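Local coordinates for bradyzoite surface antigen BSR4 (Toxoplasma gondii, PDB 2JKS), which is a zinc-binding surface antigen of the bradyzoite stage, belonging to the SAG1-related (SRS) superfamily, whose function has probably to do with the parasite's encounter with its host, at residues A[198-203]-A[271-276]; A[132-137]-A[159-164]. All blocks are in the same frame, centred on the assembly; numbering follows the deposited sequence.

Contact 1 of 2, residues A[198-203]-A[271-276]; sequences LTINCG and FLVGCV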
ATOM      1  N   LEU A 198      20.152  -0.180  12.466  1.00 25.62           N
ATOM      2  CA  LEU A 198      18.819   0.282  12.183  1.00 25.43           C
ATOM      3  C   LEU A 198      18.722   0.458  10.663  1.00 24.93           C
ATOM      4  O   LEU A 198      19.483   1.218  10.105  1.00 24.14           O
ATOM      5  CB  LEU A 198      18.644   1.647  12.847  1.00 24.43           C
ATOM      6  CG  LEU A 198      17.286   2.297  12.588  1.00 24.17           C
ATOM      7  CD1 LEU A 198      16.074   1.454  13.055  1.00 27.35           C
ATOM      8  CD2 LEU A 198      17.290   3.757  13.209  1.00 27.25           C
ATOM      9  N   THR A 199      17.750  -0.194  10.028  1.00 25.48           N
ATOM     10  CA  THR A 199      17.484   0.015   8.603  1.00 26.95           C
ATOM     11  C   THR A 199      16.116   0.613   8.451  1.00 26.09           C
ATOM     12  O   THR A 199      15.139   0.074   8.985  1.00 27.91           O
ATOM     13  CB  THR A 199      17.523  -1.302   7.824  1.00 27.60           C
ATOM     14  OG1 THR A 199      18.796  -1.927   8.041  1.00 26.29           O
ATOM     15  CG2 THR A 199      17.293  -1.061   6.294  1.00 28.04           C
ATOM     16  N   ILE A 200      16.054   1.685   7.678  1.00 25.78           N
ATOM     17  CA  ILE A 200      14.801   2.307   7.322  1.00 26.44           C
ATOM     18  C   ILE A 200      14.573   2.188   5.838  1.00 26.33           C
ATOM     19  O   ILE A 200      15.380   2.657   5.040  1.00 25.92           O
ATOM     20  CB  ILE A 200      14.804   3.804   7.696  1.00 27.11           C
ATOM     21  CG1 ILE A 200      15.292   4.028   9.151  1.00 26.55           C
ATOM     22  CG2 ILE A 200      13.414   4.459   7.429  1.00 26.67           C
ATOM     23  CD1 ILE A 200      14.405   3.482  10.226  1.00 25.90           C
ATOM     24  N   ASN A 201      13.493   1.498   5.482  1.00 26.49           N
ATOM     25  CA  ASN A 201      13.076   1.397   4.087  1.00 26.22           C
ATOM     26  C   ASN A 201      11.849   2.271   3.830  1.00 26.00           C
ATOM     27  O   ASN A 201      10.734   1.969   4.332  1.00 23.85           O
ATOM     28  CB  ASN A 201      12.811  -0.045   3.699  1.00 26.82           C
ATOM     29  CG  ASN A 201      14.057  -0.924   3.810  1.00 28.76           C
ATOM     30  OD1 ASN A 201      15.179  -0.509   3.451  1.00 32.26           O
ATOM     31  ND2 ASN A 201      13.881  -2.118   4.351  1.00 28.13           N
ATOM     32  N   CYS A 202      12.048   3.379   3.091  1.00 23.56           N
ATOM     33  CA  CYS A 202      10.903   4.225   2.751  1.00 24.44           C
ATOM     34  C   CYS A 202      10.132   3.753   1.487  1.00 25.00           C
ATOM     35  O   CYS A 202       8.981   4.121   1.311  1.00 24.27           O
ATOM     36  CB  CYS A 202      11.287   5.710   2.549  1.00 24.33           C
ATOM     37  SG  CYS A 202      12.120   6.458   3.975  1.00 25.29           S
ATOM     38  N   GLY A 203      10.752   2.921   0.654  1.00 27.46           N
ATOM     39  CA  GLY A 203      10.039   2.465  -0.578  1.00 29.37           C
ATOM     40  C   GLY A 203      10.035   3.641  -1.552  1.00 31.74           C
ATOM     41  O   GLY A 203      10.551   4.716  -1.241  1.00 31.41           O
ATOM     42  N   PHE A 271      16.238   9.078  19.735  1.00 25.35           N
ATOM     43  CA  PHE A 271      16.253   9.940  18.552  1.00 25.80           C
ATOM     44  C   PHE A 271      15.101   9.504  17.650  1.00 25.44           C
ATOM     45  O   PHE A 271      14.565   8.401  17.807  1.00 25.06           O
ATOM     46  CB  PHE A 271      17.618   9.967  17.837  1.00 23.56           C
ATOM     47  CG  PHE A 271      17.999   8.664  17.158  1.00 25.99           C
ATOM     48  CD1 PHE A 271      17.650   8.429  15.810  1.00 25.24           C
ATOM     49  CD2 PHE A 271      18.683   7.658  17.862  1.00 23.87           C
ATOM     50  CE1 PHE A 271      18.027   7.266  15.180  1.00 22.77           C
ATOM     51  CE2 PHE A 271      19.080   6.477  17.200  1.00 23.45           C
ATOM     52  CZ  PHE A 271      18.753   6.279  15.881  1.00 20.82           C
ATOM     53  N   LEU A 272      14.715  10.390  16.727  1.00 23.41           N
ATOM     54  CA  LEU A 272      13.632  10.087  15.816  1.00 24.67           C
ATOM     55  C   LEU A 272      14.090  10.310  14.371  1.00 24.43           C
ATOM     56  O   LEU A 272      14.693  11.292  14.063  1.00 23.77           O
ATOM     57  CB  LEU A 272      12.447  10.971  16.184  1.00 25.75           C
ATOM     58  CG  LEU A 272      11.063  10.924  15.598  1.00 29.35           C
ATOM     59  CD1 LEU A 272      10.181  11.586  16.625  1.00 27.70           C
ATOM     60  CD2 LEU A 272      10.963  11.656  14.253  1.00 29.14           C
ATOM     61  N   VAL A 273      13.792   9.349  13.501  1.00 25.11           N
ATOM     62  CA  VAL A 273      13.861   9.539  12.076  1.00 25.53           C
ATOM     63  C   VAL A 273      12.611   8.868  11.471  1.00 26.21           C
ATOM     64  O   VAL A 273      11.738   8.396  12.187  1.00 25.28           O
ATOM     65  CB  VAL A 273      15.108   8.860  11.469  1.00 25.40           C
ATOM     66  CG1 VAL A 273      16.383   9.536  11.927  1.00 27.74           C
ATOM     67  CG2 VAL A 273      15.134   7.369  11.881  1.00 28.07           C
ATOM     68  N   GLY A 274      12.527   8.871  10.148  1.00 25.97           N
ATOM     69  CA  GLY A 274      11.437   8.184   9.495  1.00 25.14           C
ATOM     70  C   GLY A 274      11.337   8.483   8.027  1.00 25.55           C
ATOM     71  O   GLY A 274      12.351   8.781   7.344  1.00 23.83           O
ATOM     72  N   CYS A 275      10.100   8.357   7.537  1.00 25.64           N
ATOM     73  CA  CYS A 275       9.788   8.496   6.118  1.00 25.57           C
ATOM     74  C   CYS A 275       8.555   9.346   5.972  1.00 26.32           C
ATOM     75  O   CYS A 275       7.533   9.128   6.640  1.00 24.24           O
ATOM     76  CB  CYS A 275       9.570   7.113   5.468  1.00 24.36           C
ATOM     77  SG  CYS A 275      10.943   5.954   5.573  1.00 25.89           S
ATOM     78  N   VAL A 276       8.661  10.348   5.096  1.00 27.32           N
ATOM     79  CA  VAL A 276       7.501  11.168   4.724  1.00 28.98           C
ATOM     80  C   VAL A 276       7.111  10.887   3.275  1.00 30.63           C
ATOM     81  O   VAL A 276       7.971  10.475   2.474  1.00 29.94           O
ATOM     82  CB  VAL A 276       7.754  12.696   5.017  1.00 29.06           C
ATOM     83  CG1 VAL A 276       8.066  12.880   6.504  1.00 30.28           C
ATOM     84  CG2 VAL A 276       8.920  13.193   4.200  1.00 28.19           C
TER

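Contact 2 of 2, residues A[132-137]-A[159-164]; sequences KAFVVG and VNVEAR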
ATOM      1  N   LYS A 132      -4.812   2.210  -2.169  1.00 30.17           N
ATOM      2  CA  LYS A 132      -5.139   2.045  -3.574  1.00 30.01           C
ATOM      3  C   LYS A 132      -6.613   1.709  -3.787  1.00 29.28           C
ATOM      4  O   LYS A 132      -7.294   1.157  -2.911  1.00 29.66           O
ATOM      5  CB  LYS A 132      -4.285   0.937  -4.225  1.00 29.76           C
ATOM      6  CG  LYS A 132      -2.760   1.077  -4.052  1.00 31.74           C
ATOM      7  CD  LYS A 132      -2.200   2.233  -4.899  1.00 32.15           C
ATOM      8  CE  LYS A 132      -0.697   2.363  -4.634  1.00 33.45           C
ATOM      9  NZ  LYS A 132      -0.168   3.493  -5.450  1.00 36.71           N
ATOM     10  N   ALA A 133      -7.075   1.982  -4.997  1.00 28.68           N
ATOM     11  CA  ALA A 133      -8.392   1.565  -5.454  1.00 28.48           C
ATOM     12  C   ALA A 133      -8.338   1.130  -6.916  1.00 28.14           C
ATOM     13  O   ALA A 133      -7.601   1.711  -7.738  1.00 29.41           O
ATOM     14  CB  ALA A 133      -9.395   2.718  -5.279  1.00 27.67           C
ATOM     15  N   PHE A 134      -9.153   0.152  -7.262  1.00 27.75           N
ATOM     16  CA  PHE A 134      -9.344  -0.202  -8.671  1.00 27.56           C
ATOM     17  C   PHE A 134     -10.799  -0.519  -8.885  1.00 27.61           C
ATOM     18  O   PHE A 134     -11.585  -0.536  -7.917  1.00 27.12           O
ATOM     19  CB  PHE A 134      -8.424  -1.387  -9.083  1.00 27.34           C
ATOM     20  CG  PHE A 134      -8.760  -2.722  -8.408  1.00 27.47           C
ATOM     21  CD1 PHE A 134      -9.803  -3.531  -8.911  1.00 26.05           C
ATOM     22  CD2 PHE A 134      -8.024  -3.166  -7.307  1.00 25.28           C
ATOM     23  CE1 PHE A 134     -10.120  -4.719  -8.340  1.00 25.12           C
ATOM     24  CE2 PHE A 134      -8.321  -4.432  -6.710  1.00 25.63           C
ATOM     25  CZ  PHE A 134      -9.370  -5.195  -7.251  1.00 22.42           C
ATOM     26  N   VAL A 135     -11.145  -0.754 -10.150  1.00 27.46           N
ATOM     27  CA  VAL A 135     -12.529  -0.993 -10.589  1.00 27.23           C
ATOM     28  C   VAL A 135     -12.504  -2.230 -11.533  1.00 28.33           C
ATOM     29  O   VAL A 135     -11.589  -2.409 -12.367  1.00 28.44           O
ATOM     30  CB  VAL A 135     -13.164   0.293 -11.303  1.00 27.36           C
ATOM     31  CG1 VAL A 135     -14.360  -0.068 -12.181  1.00 28.43           C
ATOM     32  CG2 VAL A 135     -13.618   1.350 -10.291  1.00 27.20           C
ATOM     33  N   VAL A 136     -13.496  -3.080 -11.354  1.00 28.11           N
ATOM     34  CA  VAL A 136     -13.810  -4.190 -12.253  1.00 28.28           C
ATOM     35  C   VAL A 136     -15.346  -4.125 -12.392  1.00 28.82           C
ATOM     36  O   VAL A 136     -16.034  -3.422 -11.634  1.00 29.10           O
ATOM     37  CB  VAL A 136     -13.301  -5.607 -11.719  1.00 27.34           C
ATOM     38  CG1 VAL A 136     -11.733  -5.713 -11.663  1.00 24.54           C
ATOM     39  CG2 VAL A 136     -13.908  -5.942 -10.297  1.00 26.61           C
ATOM     40  N   GLY A 137     -15.886  -4.840 -13.359  1.00 29.67           N
ATOM     41  CA  GLY A 137     -17.316  -4.779 -13.576  1.00 31.49           C
ATOM     42  C   GLY A 137     -17.756  -5.890 -14.502  1.00 32.73           C
ATOM     43  O   GLY A 137     -16.925  -6.617 -15.035  1.00 33.42           O
ATOM     44  N   VAL A 159     -12.860  -1.640  -5.684  1.00 25.94           N
ATOM     45  CA  VAL A 159     -12.166  -2.326  -4.595  1.00 26.43           C
ATOM     46  C   VAL A 159     -11.068  -1.397  -4.093  1.00 27.33           C
ATOM     47  O   VAL A 159     -10.179  -1.028  -4.848  1.00 27.13           O
ATOM     48  CB  VAL A 159     -11.555  -3.669  -5.056  1.00 25.48           C
ATOM     49  CG1 VAL A 159     -10.719  -4.439  -3.911  1.00 25.59           C
ATOM     50  CG2 VAL A 159     -12.668  -4.593  -5.836  1.00 23.30           C
ATOM     51  N   ASN A 160     -11.171  -1.032  -2.822  1.00 27.47           N
ATOM     52  CA  ASN A 160     -10.195  -0.247  -2.091  1.00 29.73           C
ATOM     53  C   ASN A 160      -9.268  -1.245  -1.447  1.00 29.34           C
ATOM     54  O   ASN A 160      -9.730  -2.258  -0.933  1.00 29.88           O
ATOM     55  CB  ASN A 160     -10.954   0.590  -1.047  1.00 29.07           C
ATOM     56  CG  ASN A 160     -11.882   1.586  -1.709  1.00 30.96           C
ATOM     57  OD1 ASN A 160     -11.414   2.462  -2.428  1.00 30.84           O
ATOM     58  ND2 ASN A 160     -13.207   1.404  -1.554  1.00 31.39           N
ATOM     59  N   VAL A 161      -7.969  -1.008  -1.547  1.00 29.13           N
ATOM     60  CA  VAL A 161      -6.971  -1.839  -0.896  1.00 28.34           C
ATOM     61  C   VAL A 161      -6.214  -0.917   0.076  1.00 28.54           C
ATOM     62  O   VAL A 161      -5.617   0.075  -0.350  1.00 27.73           O
ATOM     63  CB  VAL A 161      -5.998  -2.477  -1.920  1.00 28.70           C
ATOM     64  CG1 VAL A 161      -5.020  -3.386  -1.214  1.00 27.91           C
ATOM     65  CG2 VAL A 161      -6.813  -3.195  -3.073  1.00 28.00           C
ATOM     66  N   GLU A 162      -6.329  -1.205   1.370  1.00 27.62           N
ATOM     67  CA  GLU A 162      -5.675  -0.376   2.389  1.00 28.09           C
ATOM     68  C   GLU A 162      -4.202  -0.713   2.423  1.00 27.54           C
ATOM     69  O   GLU A 162      -3.837  -1.878   2.317  1.00 27.49           O
ATOM     70  CB  GLU A 162      -6.288  -0.618   3.755  1.00 28.42           C
ATOM     71  CG  GLU A 162      -7.776  -0.290   3.752  1.00 33.72           C
ATOM     72  CD  GLU A 162      -8.414  -0.278   5.127  1.00 40.73           C
ATOM     73  OE1 GLU A 162      -7.808  -0.791   6.084  1.00 40.73           O
ATOM     74  OE2 GLU A 162      -9.545   0.239   5.239  1.00 45.90           O
ATOM     75  N   ALA A 163      -3.368   0.320   2.581  1.00 27.16           N
ATOM     76  CA  ALA A 163      -1.925   0.169   2.727  1.00 26.57           C
ATOM     77  C   ALA A 163      -1.566  -0.736   3.915  1.00 26.21           C
ATOM     78  O   ALA A 163      -2.256  -0.740   4.932  1.00 28.60           O
ATOM     79  CB  ALA A 163      -1.304   1.578   2.965  1.00 25.84           C
ATOM     80  N   ARG A 164      -0.481  -1.475   3.801  1.00 26.60           N
ATOM     81  CA  ARG A 164       0.084  -2.172   4.957  1.00 26.96           C
ATOM     82  C   ARG A 164       0.415  -1.163   6.060  1.00 26.41           C
ATOM     83  O   ARG A 164       0.614   0.045   5.788  1.00 25.24           O
ATOM     84  CB  ARG A 164       1.368  -2.902   4.576  1.00 27.31           C
ATOM     85  CG  ARG A 164       2.535  -1.976   4.212  1.00 30.81           C
ATOM     86  CD  ARG A 164       3.276  -2.599   3.049  1.00 40.05           C
ATOM     87  NE  ARG A 164       4.280  -3.558   3.447  1.00 45.47           N
ATOM     88  CZ  ARG A 164       4.604  -4.623   2.703  1.00 49.78           C
ATOM     89  NH1 ARG A 164       3.957  -4.884   1.565  1.00 47.52           N
ATOM     90  NH2 ARG A 164       5.558  -5.449   3.109  1.00 48.67           N
TER

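Contact 1 of 2, residues A[198-203]-A[271-276]
Cys202 SG and Cys275 SG are joined in a disulfide of 2.0 Å, and no hydrogen bond crosses between 198-203 and 271-276. This is face-to-face packing in the beta sandwich of an SRS domain. Strand 197-201 belongs to one sheet and strand 269-277 to the other, their local axes 7.6 Å apart and only 20° from parallel, too far for backbone pairing, so that side chains and one covalent cross-link bridge the interval. The C-S-S-C torsion of -78° gives the bridge a left-handed twist. Each SG stands anti to its own carbonyl carbon; Leu208 packs on Cys202 and Tyr178 on Cys275, and the Tyr178 hydroxyl hydrogen-bonds Cys202 O. Ile200 leans on the bridge, its CG2 coming to 3.4 Å from Cys275 SG, while the other branch of Ile200 ends in CD1, 4.3 Å from Val273 CG2. Farther away, Phe271 CG sits between its backbone N and carbonyl carbon (chi1 69°), and its ring reaches out to meet Leu198 tip to tip. Val305 of strand 301-307 touches both residues, and Phe233 makes an edge-to-face pair with the ring. Leu198 CD2 comes in obliquely at the far end of the ring, 4.0 Å from Phe271 CZ.

Contact 2 of 2, residues A[132-137]-A[159-164]
A beta hairpin formed by strands 132-141 and 152-161 brings Lys132 opposite Val161 and Phe134 opposite Val159, at the end of the strands remote from its turn. Both are hydrogen-bonded antiparallel pairs. Val161 N gives a short bond of 2.6 Å to Lys132 O, the donor tilted 29° from the carbonyl plane, and Lys132 N returns one of 2.9 Å to Val161 O, here lying in the plane. Phe134 N reaches Val159 O at 2.9 Å, answered by Val159 N to Phe134 O at 2.8 Å. Between these rungs stands the non-hydrogen-bonded pair Ala133 and Asn160, where Asn160 OD1 lies 3.5 Å from Ala133 CB on the other face of the sheet. The hairpin is part of the larger sheet of the first SRS domain, flanked by strand 29-35 beside Asn160 and strand 53-67 beside Val135. On the Lys132 face, Phe134 has CG in the crowded position between backbone N and carbonyl carbon (chi1 67°). Its ring runs beside Val159, whose CB makes a CH-pi contact over one face, 3.7 Å from the ring centroid and displaced toward the rim near CZ. Val161 CG2 approaches Phe134 CE2 more obliquely, at 4.1 Å, and Leu91 and Leu94 of helix 91-95 also touch the Phe134 side chain. The Lys132 chain bends at chi2 (-72°) and leads away from Val161, its NZ hydrogen-bonding Glu96 OE1, a ligand of the zinc ion that Asp205 also binds; the Lys132 side chain comes to about 4 Å from a bound zinc ion.

Going from the N terminus, contact 2 comes first: its two segments, separated by 21 residues, pair the open end of the hairpin of strands 132-141 and 152-161 in the first SRS domain. The chain then passes into the second SRS domain, where contact 1 closes a much longer excursion of 67 residues. The two closures follow one another in series, neither nested nor crossed. Contact 2 ties adjacent strands within one sheet, whereas contact 1 ties the two facing sheets of the second domain. Their centres lie 26 Å apart, with nearest atoms about 9 Å apart, and the zinc ion bound by Glu96 and Asp205 links the two domains.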